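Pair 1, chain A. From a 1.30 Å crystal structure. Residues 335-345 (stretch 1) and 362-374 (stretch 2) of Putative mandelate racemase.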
# COMPACT_ATOMS: atom_id res chain seq x y z
N ASN A 335 -12.00 -20.01 -15.44
CA ASN A 335 -12.45 -18.74 -14.88
C ASN A 335 -13.75 -18.28 -15.51
O ASN A 335 -13.76 -17.74 -16.62
CB ASN A 335 -11.35 -17.68 -15.09
CG ASN A 335 -11.65 -16.39 -14.39
OD1 ASN A 335 -12.74 -16.19 -13.85
ND2 ASN A 335 -10.68 -15.47 -14.40
N ASP A 336 -14.86 -18.49 -14.80
CA ASP A 336 -16.16 -18.07 -15.31
C ASP A 336 -16.24 -16.57 -15.54
O ASP A 336 -17.05 -16.10 -16.34
CB ASP A 336 -17.29 -18.50 -14.36
CG ASP A 336 -17.48 -19.99 -14.31
OD1 ASP A 336 -17.06 -20.70 -15.25
OD2 ASP A 336 -18.07 -20.44 -13.30
N LEU A 337 -15.41 -15.80 -14.84
CA LEU A 337 -15.40 -14.35 -15.04
C LEU A 337 -14.78 -13.94 -16.38
O LEU A 337 -14.91 -12.79 -16.80
CB LEU A 337 -14.71 -13.65 -13.88
CG LEU A 337 -15.29 -13.96 -12.50
CD1 LEU A 337 -14.40 -13.34 -11.43
CD2 LEU A 337 -16.74 -13.48 -12.37
N MET A 338 -14.13 -14.90 -17.05
CA MET A 338 -13.58 -14.68 -18.39
C MET A 338 -14.54 -15.11 -19.50
O MET A 338 -14.32 -14.79 -20.67
CB MET A 338 -12.27 -15.44 -18.57
CG MET A 338 -11.09 -14.80 -17.85
SD MET A 338 -10.62 -13.20 -18.53
CE MET A 338 -10.00 -13.70 -20.14
N THR A 339 -15.57 -15.86 -19.15
CA THR A 339 -16.43 -16.46 -20.18
C THR A 339 -17.89 -16.07 -20.07
O THR A 339 -18.57 -15.92 -21.09
CB THR A 339 -16.36 -18.00 -20.15
OG1 THR A 339 -16.74 -18.47 -18.85
CG2 THR A 339 -14.95 -18.50 -20.47
N ARG A 340 -18.39 -15.90 -18.86
CA ARG A 340 -19.84 -15.78 -18.65
C ARG A 340 -20.32 -14.44 -18.10
O ARG A 340 -21.53 -14.19 -18.01
CB ARG A 340 -20.33 -16.92 -17.75
CG ARG A 340 -20.27 -18.28 -18.43
CD ARG A 340 -20.43 -19.43 -17.44
NE ARG A 340 -21.69 -19.36 -16.72
CZ ARG A 340 -21.97 -20.08 -15.63
NH1 ARG A 340 -21.08 -20.92 -15.14
NH2 ARG A 340 -23.15 -19.94 -15.03
N LEU A 341 -19.39 -13.57 -17.72
CA LEU A 341 -19.77 -12.27 -17.18
C LEU A 341 -20.24 -11.31 -18.26
O LEU A 341 -21.18 -10.54 -18.04
CB LEU A 341 -18.59 -11.65 -16.42
CG LEU A 341 -18.84 -10.26 -15.83
CD1 LEU A 341 -19.98 -10.29 -14.83
CD2 LEU A 341 -17.56 -9.73 -15.20
N ALA A 342 -19.60 -11.35 -19.41
CA ALA A 342 -19.88 -10.38 -20.47
C ALA A 342 -19.87 -11.00 -21.86
O ALA A 342 -19.39 -12.11 -22.06
CB ALA A 342 -18.89 -9.23 -20.40
N SER A 343 -20.39 -10.24 -22.82
CA SER A 343 -20.55 -10.70 -24.19
C SER A 343 -19.25 -10.76 -24.98
O SER A 343 -19.22 -11.29 -26.09
CB SER A 343 -21.55 -9.80 -24.91
OG SER A 343 -21.17 -8.43 -24.81
N TYR A 344 -18.17 -10.21 -24.43
CA TYR A 344 -16.88 -10.20 -25.11
C TYR A 344 -16.06 -11.45 -24.78
O TYR A 344 -15.79 -11.72 -23.61
CB TYR A 344 -16.10 -8.94 -24.75
CG TYR A 344 -14.72 -8.89 -25.36
CD1 TYR A 344 -14.55 -8.73 -26.73
CD2 TYR A 344 -13.59 -9.02 -24.57
CE1 TYR A 344 -13.28 -8.69 -27.29
CE2 TYR A 344 -12.32 -8.98 -25.12
CZ TYR A 344 -12.17 -8.82 -26.48
OH TYR A 344 -10.91 -8.78 -27.02
N ASP A 345 -15.66 -12.18 -25.83
CA ASP A 345 -15.00 -13.49 -25.70
C ASP A 345 -13.63 -13.52 -26.38
O ASP A 345 -13.34 -12.70 -27.23
CB ASP A 345 -15.86 -14.57 -26.37
CG ASP A 345 -17.22 -14.72 -25.73
OD1 ASP A 345 -17.35 -14.41 -24.53
OD2 ASP A 345 -18.16 -15.15 -26.43
N GLY A 362 -17.16 -1.59 -24.11
CA GLY A 362 -17.57 -2.12 -25.40
C GLY A 362 -18.29 -3.44 -25.44
O GLY A 362 -18.37 -4.07 -26.50
N PHE A 363 -18.81 -3.88 -24.30
CA PHE A 363 -19.61 -5.11 -24.25
C PHE A 363 -20.74 -4.96 -23.24
O PHE A 363 -20.80 -3.97 -22.52
CB PHE A 363 -18.74 -6.30 -23.85
CG PHE A 363 -17.89 -6.06 -22.65
CD1 PHE A 363 -18.47 -5.87 -21.40
CD2 PHE A 363 -16.52 -5.98 -22.76
CE1 PHE A 363 -17.69 -5.63 -20.29
CE2 PHE A 363 -15.73 -5.74 -21.65
CZ PHE A 363 -16.32 -5.57 -20.41
N GLU A 364 -21.62 -5.96 -23.20
CA GLU A 364 -22.73 -5.98 -22.26
C GLU A 364 -22.47 -6.93 -21.10
O GLU A 364 -21.97 -8.04 -21.30
CB GLU A 364 -24.02 -6.38 -22.98
CG GLU A 364 -24.44 -5.45 -24.10
CD GLU A 364 -24.91 -4.10 -23.59
OE1 GLU A 364 -24.87 -3.87 -22.36
OE2 GLU A 364 -25.34 -3.26 -24.42
N ILE A 365 -22.82 -6.49 -19.89
CA ILE A 365 -22.77 -7.35 -18.71
C ILE A 365 -24.01 -8.24 -18.65
O ILE A 365 -25.13 -7.76 -18.89
CB ILE A 365 -22.72 -6.52 -17.41
CG1 ILE A 365 -21.42 -5.71 -17.31
CG2 ILE A 365 -22.90 -7.41 -16.19
CD1 ILE A 365 -20.17 -6.55 -17.19
N ASP A 366 -23.82 -9.51 -18.31
CA ASP A 366 -24.96 -10.40 -18.06
C ASP A 366 -25.35 -10.23 -16.60
O ASP A 366 -24.75 -10.84 -15.71
CB ASP A 366 -24.59 -11.86 -18.35
CG ASP A 366 -25.75 -12.82 -18.15
OD1 ASP A 366 -26.73 -12.47 -17.45
OD2 ASP A 366 -25.68 -13.95 -18.69
N TRP A 367 -26.36 -9.40 -16.36
CA TRP A 367 -26.76 -9.08 -14.99
C TRP A 367 -27.43 -10.25 -14.28
O TRP A 367 -27.46 -10.31 -13.06
CB TRP A 367 -27.60 -7.81 -14.96
CG TRP A 367 -26.79 -6.58 -15.29
CD1 TRP A 367 -26.73 -5.93 -16.49
CD2 TRP A 367 -25.90 -5.87 -14.41
NE1 TRP A 367 -25.87 -4.86 -16.42
CE2 TRP A 367 -25.35 -4.80 -15.15
CE3 TRP A 367 -25.52 -6.04 -13.08
CZ2 TRP A 367 -24.44 -3.90 -14.60
CZ3 TRP A 367 -24.62 -5.14 -12.53
CH2 TRP A 367 -24.09 -4.08 -13.29
N ASP A 368 -27.96 -11.21 -15.05
CA ASP A 368 -28.48 -12.42 -14.45
C ASP A 368 -27.33 -13.25 -13.87
O ASP A 368 -27.43 -13.78 -12.76
CB ASP A 368 -29.29 -13.24 -15.46
CG ASP A 368 -30.55 -12.53 -15.92
OD1 ASP A 368 -31.11 -11.74 -15.13
OD2 ASP A 368 -30.98 -12.76 -17.07
N PHE A 369 -26.23 -13.34 -14.62
CA PHE A 369 -25.05 -14.01 -14.11
C PHE A 369 -24.56 -13.32 -12.83
O PHE A 369 -24.27 -13.98 -11.84
CB PHE A 369 -23.95 -14.06 -15.18
CG PHE A 369 -22.63 -14.58 -14.66
CD1 PHE A 369 -22.34 -15.93 -14.72
CD2 PHE A 369 -21.70 -13.71 -14.11
CE1 PHE A 369 -21.14 -16.41 -14.24
CE2 PHE A 369 -20.50 -14.20 -13.61
CZ PHE A 369 -20.22 -15.54 -13.69
N VAL A 370 -24.49 -11.99 -12.85
CA VAL A 370 -24.07 -11.23 -11.68
C VAL A 370 -24.93 -11.57 -10.47
O VAL A 370 -24.43 -11.91 -9.40
CB VAL A 370 -24.12 -9.71 -11.95
CG1 VAL A 370 -23.87 -8.92 -10.67
CG2 VAL A 370 -23.09 -9.34 -13.03
N ALA A 371 -26.25 -11.52 -10.65
CA ALA A 371 -27.17 -11.78 -9.55
C ALA A 371 -27.01 -13.20 -8.99
O ALA A 371 -27.20 -13.41 -7.79
CB ALA A 371 -28.61 -11.54 -10.00
N ALA A 372 -26.65 -14.15 -9.85
CA ALA A 372 -26.53 -15.55 -9.43
C ALA A 372 -25.19 -15.92 -8.81
O ALA A 372 -25.00 -17.05 -8.37
CB ALA A 372 -26.83 -16.48 -10.60
N HIS A 373 -24.25 -14.97 -8.78
CA HIS A 373 -22.91 -15.29 -8.26
C HIS A 373 -22.45 -14.36 -7.14
O HIS A 373 -21.25 -14.09 -7.00
CB HIS A 373 -21.89 -15.35 -9.40
CG HIS A 373 -22.12 -16.50 -10.32
ND1 HIS A 373 -23.01 -16.44 -11.38
CD2 HIS A 373 -21.61 -17.75 -10.33
CE1 HIS A 373 -23.02 -17.60 -12.00
NE2 HIS A 373 -22.18 -18.41 -11.39
N ALA A 374 -23.39 -13.91 -6.33
CA ALA A 374 -23.03 -13.12 -5.16
C ALA A 374 -22.09 -13.88 -4.23
O ALA A 374 -22.30 -15.06 -3.93
CB ALA A 374 -24.29 -12.67 -4.41
O HOH W 1 -20.64 -20.65 -12.12
O HOH W 2 -23.67 -15.64 -18.76

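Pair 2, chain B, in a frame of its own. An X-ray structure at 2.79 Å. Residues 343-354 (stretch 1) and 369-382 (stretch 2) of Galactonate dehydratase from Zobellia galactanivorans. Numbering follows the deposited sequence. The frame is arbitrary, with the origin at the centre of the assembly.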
# COMPACT_ATOMS: atom_id res chain seq x y z
N ASN B 343 34.58 22.33 -27.34
CA ASN B 343 35.24 22.17 -26.05
C ASN B 343 36.75 22.01 -26.18
O ASN B 343 37.26 20.92 -26.46
CB ASN B 343 34.62 21.03 -25.25
CG ASN B 343 34.86 21.10 -23.76
OD1 ASN B 343 35.82 21.70 -23.26
ND2 ASN B 343 34.02 20.40 -23.02
N ALA B 344 37.45 23.12 -25.95
CA ALA B 344 38.90 23.18 -25.99
C ALA B 344 39.51 22.50 -24.77
O ALA B 344 40.60 21.96 -24.89
CB ALA B 344 39.35 24.63 -26.08
N LEU B 345 38.82 22.48 -23.62
CA LEU B 345 39.37 21.84 -22.41
C LEU B 345 39.34 20.32 -22.54
O LEU B 345 40.23 19.63 -22.05
CB LEU B 345 38.61 22.28 -21.17
CG LEU B 345 38.35 23.76 -21.12
CD1 LEU B 345 36.90 24.02 -20.96
CD2 LEU B 345 39.16 24.44 -20.05
N ARG B 346 38.31 19.82 -23.24
CA ARG B 346 38.15 18.40 -23.51
C ARG B 346 39.13 17.95 -24.60
O ARG B 346 39.81 16.95 -24.42
CB ARG B 346 36.69 18.11 -23.90
CG ARG B 346 36.40 16.74 -24.48
CD ARG B 346 35.93 16.84 -25.92
NE ARG B 346 34.61 17.45 -26.00
CZ ARG B 346 34.00 17.79 -27.13
NH1 ARG B 346 34.59 17.58 -28.30
NH2 ARG B 346 32.79 18.33 -27.10
N ASP B 347 39.21 18.70 -25.71
CA ASP B 347 40.05 18.30 -26.84
C ASP B 347 41.54 18.72 -26.75
O ASP B 347 42.38 18.07 -27.38
CB ASP B 347 39.42 18.76 -28.15
CG ASP B 347 38.16 17.98 -28.48
OD1 ASP B 347 38.20 16.73 -28.41
OD2 ASP B 347 37.13 18.62 -28.80
N GLU B 348 41.89 19.74 -25.93
CA GLU B 348 43.28 20.18 -25.81
C GLU B 348 43.95 19.76 -24.50
O GLU B 348 45.07 19.25 -24.55
CB GLU B 348 43.42 21.70 -26.01
CG GLU B 348 43.05 22.20 -27.40
CD GLU B 348 43.02 23.71 -27.58
OE1 GLU B 348 43.89 24.40 -26.99
OE2 GLU B 348 42.16 24.20 -28.35
N VAL B 349 43.31 20.00 -23.35
CA VAL B 349 43.91 19.67 -22.05
C VAL B 349 44.02 18.15 -21.84
O VAL B 349 45.03 17.70 -21.28
CB VAL B 349 43.22 20.38 -20.86
CG1 VAL B 349 43.99 20.17 -19.56
CG2 VAL B 349 43.06 21.88 -21.13
N THR B 350 43.03 17.37 -22.32
CA THR B 350 43.05 15.91 -22.15
C THR B 350 43.33 15.15 -23.45
O THR B 350 42.75 15.42 -24.50
CB THR B 350 41.81 15.37 -21.45
OG1 THR B 350 40.64 15.87 -22.10
CG2 THR B 350 41.80 15.69 -19.98
N LEU B 351 44.22 14.18 -23.30
CA LEU B 351 44.72 13.29 -24.33
C LEU B 351 44.15 11.88 -24.16
O LEU B 351 44.40 11.21 -23.15
CB LEU B 351 46.26 13.24 -24.25
CG LEU B 351 46.99 14.57 -24.24
CD1 LEU B 351 48.21 14.50 -23.35
CD2 LEU B 351 47.33 15.02 -25.66
N HIS B 352 43.39 11.43 -25.17
CA HIS B 352 42.79 10.11 -25.19
C HIS B 352 43.50 9.19 -26.20
O HIS B 352 44.12 9.66 -27.15
CB HIS B 352 41.28 10.22 -25.49
CG HIS B 352 40.94 10.67 -26.88
ND1 HIS B 352 40.65 9.76 -27.88
CD2 HIS B 352 40.82 11.92 -27.38
CE1 HIS B 352 40.36 10.48 -28.95
NE2 HIS B 352 40.46 11.78 -28.70
N LYS B 353 43.40 7.87 -25.98
CA LYS B 353 43.97 6.86 -26.86
C LYS B 353 42.87 6.18 -27.71
O LYS B 353 43.15 5.64 -28.79
CB LYS B 353 44.73 5.79 -26.02
CG LYS B 353 46.21 6.09 -25.76
CD LYS B 353 46.46 7.04 -24.58
CE LYS B 353 47.54 6.54 -23.65
NZ LYS B 353 47.95 7.58 -22.68
N ILE B 354 41.60 6.24 -27.23
CA ILE B 354 40.40 5.63 -27.80
C ILE B 354 40.18 6.02 -29.29
O ILE B 354 40.57 7.10 -29.73
CB ILE B 354 39.13 5.87 -26.89
CG1 ILE B 354 38.44 7.21 -27.16
CG2 ILE B 354 39.47 5.73 -25.38
CD1 ILE B 354 37.02 7.28 -26.66
N LEU B 369 42.43 4.25 -17.33
CA LEU B 369 41.41 4.86 -18.19
C LEU B 369 41.89 5.03 -19.63
O LEU B 369 41.08 5.03 -20.56
CB LEU B 369 40.94 6.22 -17.61
CG LEU B 369 40.39 6.25 -16.19
CD1 LEU B 369 40.45 7.64 -15.64
CD2 LEU B 369 38.96 5.73 -16.14
N GLY B 370 43.20 5.19 -19.79
CA GLY B 370 43.83 5.37 -21.09
C GLY B 370 43.86 6.81 -21.49
O GLY B 370 43.67 7.14 -22.67
N VAL B 371 44.09 7.68 -20.48
CA VAL B 371 44.14 9.13 -20.62
C VAL B 371 45.31 9.80 -19.91
O VAL B 371 45.74 9.37 -18.83
CB VAL B 371 42.83 9.87 -20.24
CG1 VAL B 371 41.82 9.82 -21.36
CG2 VAL B 371 42.27 9.41 -18.90
N ASP B 372 45.73 10.93 -20.52
CA ASP B 372 46.75 11.83 -20.03
C ASP B 372 46.34 13.29 -20.20
O ASP B 372 45.39 13.59 -20.93
CB ASP B 372 48.11 11.54 -20.68
CG ASP B 372 49.18 11.20 -19.65
OD1 ASP B 372 49.15 11.80 -18.54
OD2 ASP B 372 50.03 10.33 -19.95
N VAL B 373 47.05 14.19 -19.49
CA VAL B 373 46.82 15.63 -19.54
C VAL B 373 48.09 16.34 -20.08
O VAL B 373 49.18 16.13 -19.54
CB VAL B 373 46.37 16.18 -18.15
CG1 VAL B 373 46.50 17.71 -18.07
CG2 VAL B 373 44.95 15.72 -17.81
N ASP B 374 47.93 17.15 -21.16
CA ASP B 374 49.01 17.96 -21.75
C ASP B 374 49.24 19.07 -20.72
O ASP B 374 48.41 19.96 -20.57
CB ASP B 374 48.55 18.55 -23.11
CG ASP B 374 49.60 19.32 -23.92
OD1 ASP B 374 50.60 19.78 -23.32
OD2 ASP B 374 49.39 19.50 -25.14
N MET B 375 50.35 18.96 -19.96
CA MET B 375 50.68 19.87 -18.85
C MET B 375 50.94 21.33 -19.27
O MET B 375 50.87 22.23 -18.42
CB MET B 375 51.82 19.30 -18.00
CG MET B 375 51.49 17.96 -17.37
SD MET B 375 49.99 17.94 -16.35
CE MET B 375 50.70 18.11 -14.71
N ASP B 376 51.18 21.57 -20.58
CA ASP B 376 51.38 22.91 -21.14
C ASP B 376 50.02 23.55 -21.38
O ASP B 376 49.81 24.71 -21.02
CB ASP B 376 52.22 22.86 -22.42
CG ASP B 376 53.65 22.38 -22.23
OD1 ASP B 376 54.24 22.65 -21.15
OD2 ASP B 376 54.20 21.78 -23.18
N LYS B 377 49.06 22.77 -21.94
CA LYS B 377 47.67 23.22 -22.17
C LYS B 377 46.89 23.31 -20.85
O LYS B 377 45.91 24.05 -20.76
CB LYS B 377 46.96 22.35 -23.20
CG LYS B 377 47.68 22.32 -24.54
CD LYS B 377 46.86 22.95 -25.64
CE LYS B 377 47.28 22.47 -27.01
NZ LYS B 377 47.05 21.00 -27.21
N LEU B 378 47.37 22.59 -19.82
CA LEU B 378 46.85 22.61 -18.45
C LEU B 378 47.24 23.95 -17.84
O LEU B 378 46.35 24.67 -17.40
CB LEU B 378 47.43 21.42 -17.64
CG LEU B 378 46.88 21.05 -16.23
CD1 LEU B 378 47.49 21.89 -15.12
CD2 LEU B 378 45.39 20.99 -16.18
N GLU B 379 48.56 24.30 -17.86
CA GLU B 379 49.08 25.59 -17.34
C GLU B 379 48.47 26.79 -18.04
O GLU B 379 48.23 27.82 -17.41
CB GLU B 379 50.62 25.66 -17.40
CG GLU B 379 51.32 24.93 -16.26
CD GLU B 379 51.20 25.53 -14.87
OE1 GLU B 379 51.06 24.75 -13.90
OE2 GLU B 379 51.29 26.78 -14.75
N HIS B 380 48.20 26.65 -19.36
CA HIS B 380 47.61 27.70 -20.17
C HIS B 380 46.17 28.00 -19.82
O HIS B 380 45.82 29.16 -19.68
CB HIS B 380 47.74 27.41 -21.67
CG HIS B 380 47.10 28.47 -22.52
ND1 HIS B 380 45.94 28.21 -23.23
CD2 HIS B 380 47.41 29.78 -22.65
CE1 HIS B 380 45.63 29.35 -23.83
NE2 HIS B 380 46.47 30.33 -23.50
N TYR B 381 45.33 26.96 -19.69
CA TYR B 381 43.90 27.10 -19.43
C TYR B 381 43.49 27.25 -17.96
O TYR B 381 42.33 27.55 -17.71
CB TYR B 381 43.16 25.93 -20.05
CG TYR B 381 43.00 26.04 -21.55
CD1 TYR B 381 41.98 26.80 -22.11
CD2 TYR B 381 43.81 25.30 -22.41
CE1 TYR B 381 41.78 26.84 -23.49
CE2 TYR B 381 43.63 25.35 -23.79
CZ TYR B 381 42.62 26.12 -24.33
OH TYR B 381 42.43 26.22 -25.69
N LEU B 382 44.43 27.10 -17.01
CA LEU B 382 44.22 27.25 -15.56
C LEU B 382 43.51 28.58 -15.15
O LEU B 382 43.53 29.56 -15.90
CB LEU B 382 45.57 27.11 -14.81
CG LEU B 382 45.70 26.04 -13.69
CD1 LEU B 382 45.09 26.50 -12.34
CD2 LEU B 382 45.20 24.68 -14.14

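What backbone arrangement do the two pairs share? In each, stretch 1 begins with a segment of helical backbone angles, and the chain turns out of it into a segment that lies beside stretch 2, a regular strand in pair 2 and a loop in pair 1; stretch 2 then leads into a helix. Over 14 central residues the backbones superpose with an RMSD of 1.0 Å. The common anchor is a backbone hydrogen bond at the entrance to the helix of stretch 2: Asp366(A) N donates to Leu341(A) O at 2.8 Å in pair 1, and at the matching positions Asp374(B) N donates to Val349(B) O at 3.0 Å in pair 2. An aspartate at the matching position caps that helix in both: Asp366(A) OD1 accepts from Phe369(A) N at 3.0 Å and weakly from Asp368(A) N at 3.0 Å, while Asp374(B) OD1 accepts weakly from Asp376(B) N, the counterpart of Asp368(A), at 3.3 Å.

How far does the backbone pairing extend? Pair 1 has a single bridge, Ala342(A) with Ile365(A). Beyond it, Ser343(A) N donates to Glu364(A) O at 3.1 Å, but the return bond uses a side chain, Glu364(A) N donating to Ser343(A) OG at 3.0 Å. In pair 2, Leu351(B) and Asp372(B) occupy these positions and close the ring through backbone alone: Leu351(B) N to Asp372(B) O is 2.7 Å, and Asp372(B) N to Leu351(B) O is 3.0 Å. The antiparallel ladder runs from Thr350(B)-Val373(B) to His352(B)-Val371(B).

What fills the space between the first segment and the helix of stretch 2? In pair 1 it is Phe369(A), whose ring has Arg340(A) O and Leu341(A) N over one face, while Leu337(A) CD2 meets its edge at 4.0 Å from Phe369(A) CE2. Its counterpart, Lys377(B), brings no ring. Pair 2 relies instead on Tyr381(B), which matches His373(A) and sits as a knob among Ala344(B), Leu345(B), Glu348(B) and Val349(B); Val349(B) CG2 lies 3.7 Å from Tyr381(B) CD2. Beside these aromatics, Leu341(A) CD1 reaches Val370(A) CG2 at 3.7 Å, and the matched Val349(B) CG1 meets Leu378(B) CD2 at the same distance.

How are the polar groups at this end joined? The tyrosine makes the link directly, Tyr381(B) OH donating to Glu348(B) OE1 at 2.7 Å. Pair 1 has Arg340(A) in place of the glutamate, its guanidinium with Phe369(A) CE1 over one face. Here water 1 joins the stretches, donating to Asp336(A) OD2 at 2.8 Å and hydrogen-bonding His373(A) NE2 at 2.8 Å. At the position of Asp336(A), Ala344(B) offers only a methyl group, with CB 3.5 Å from Tyr381(B) OH.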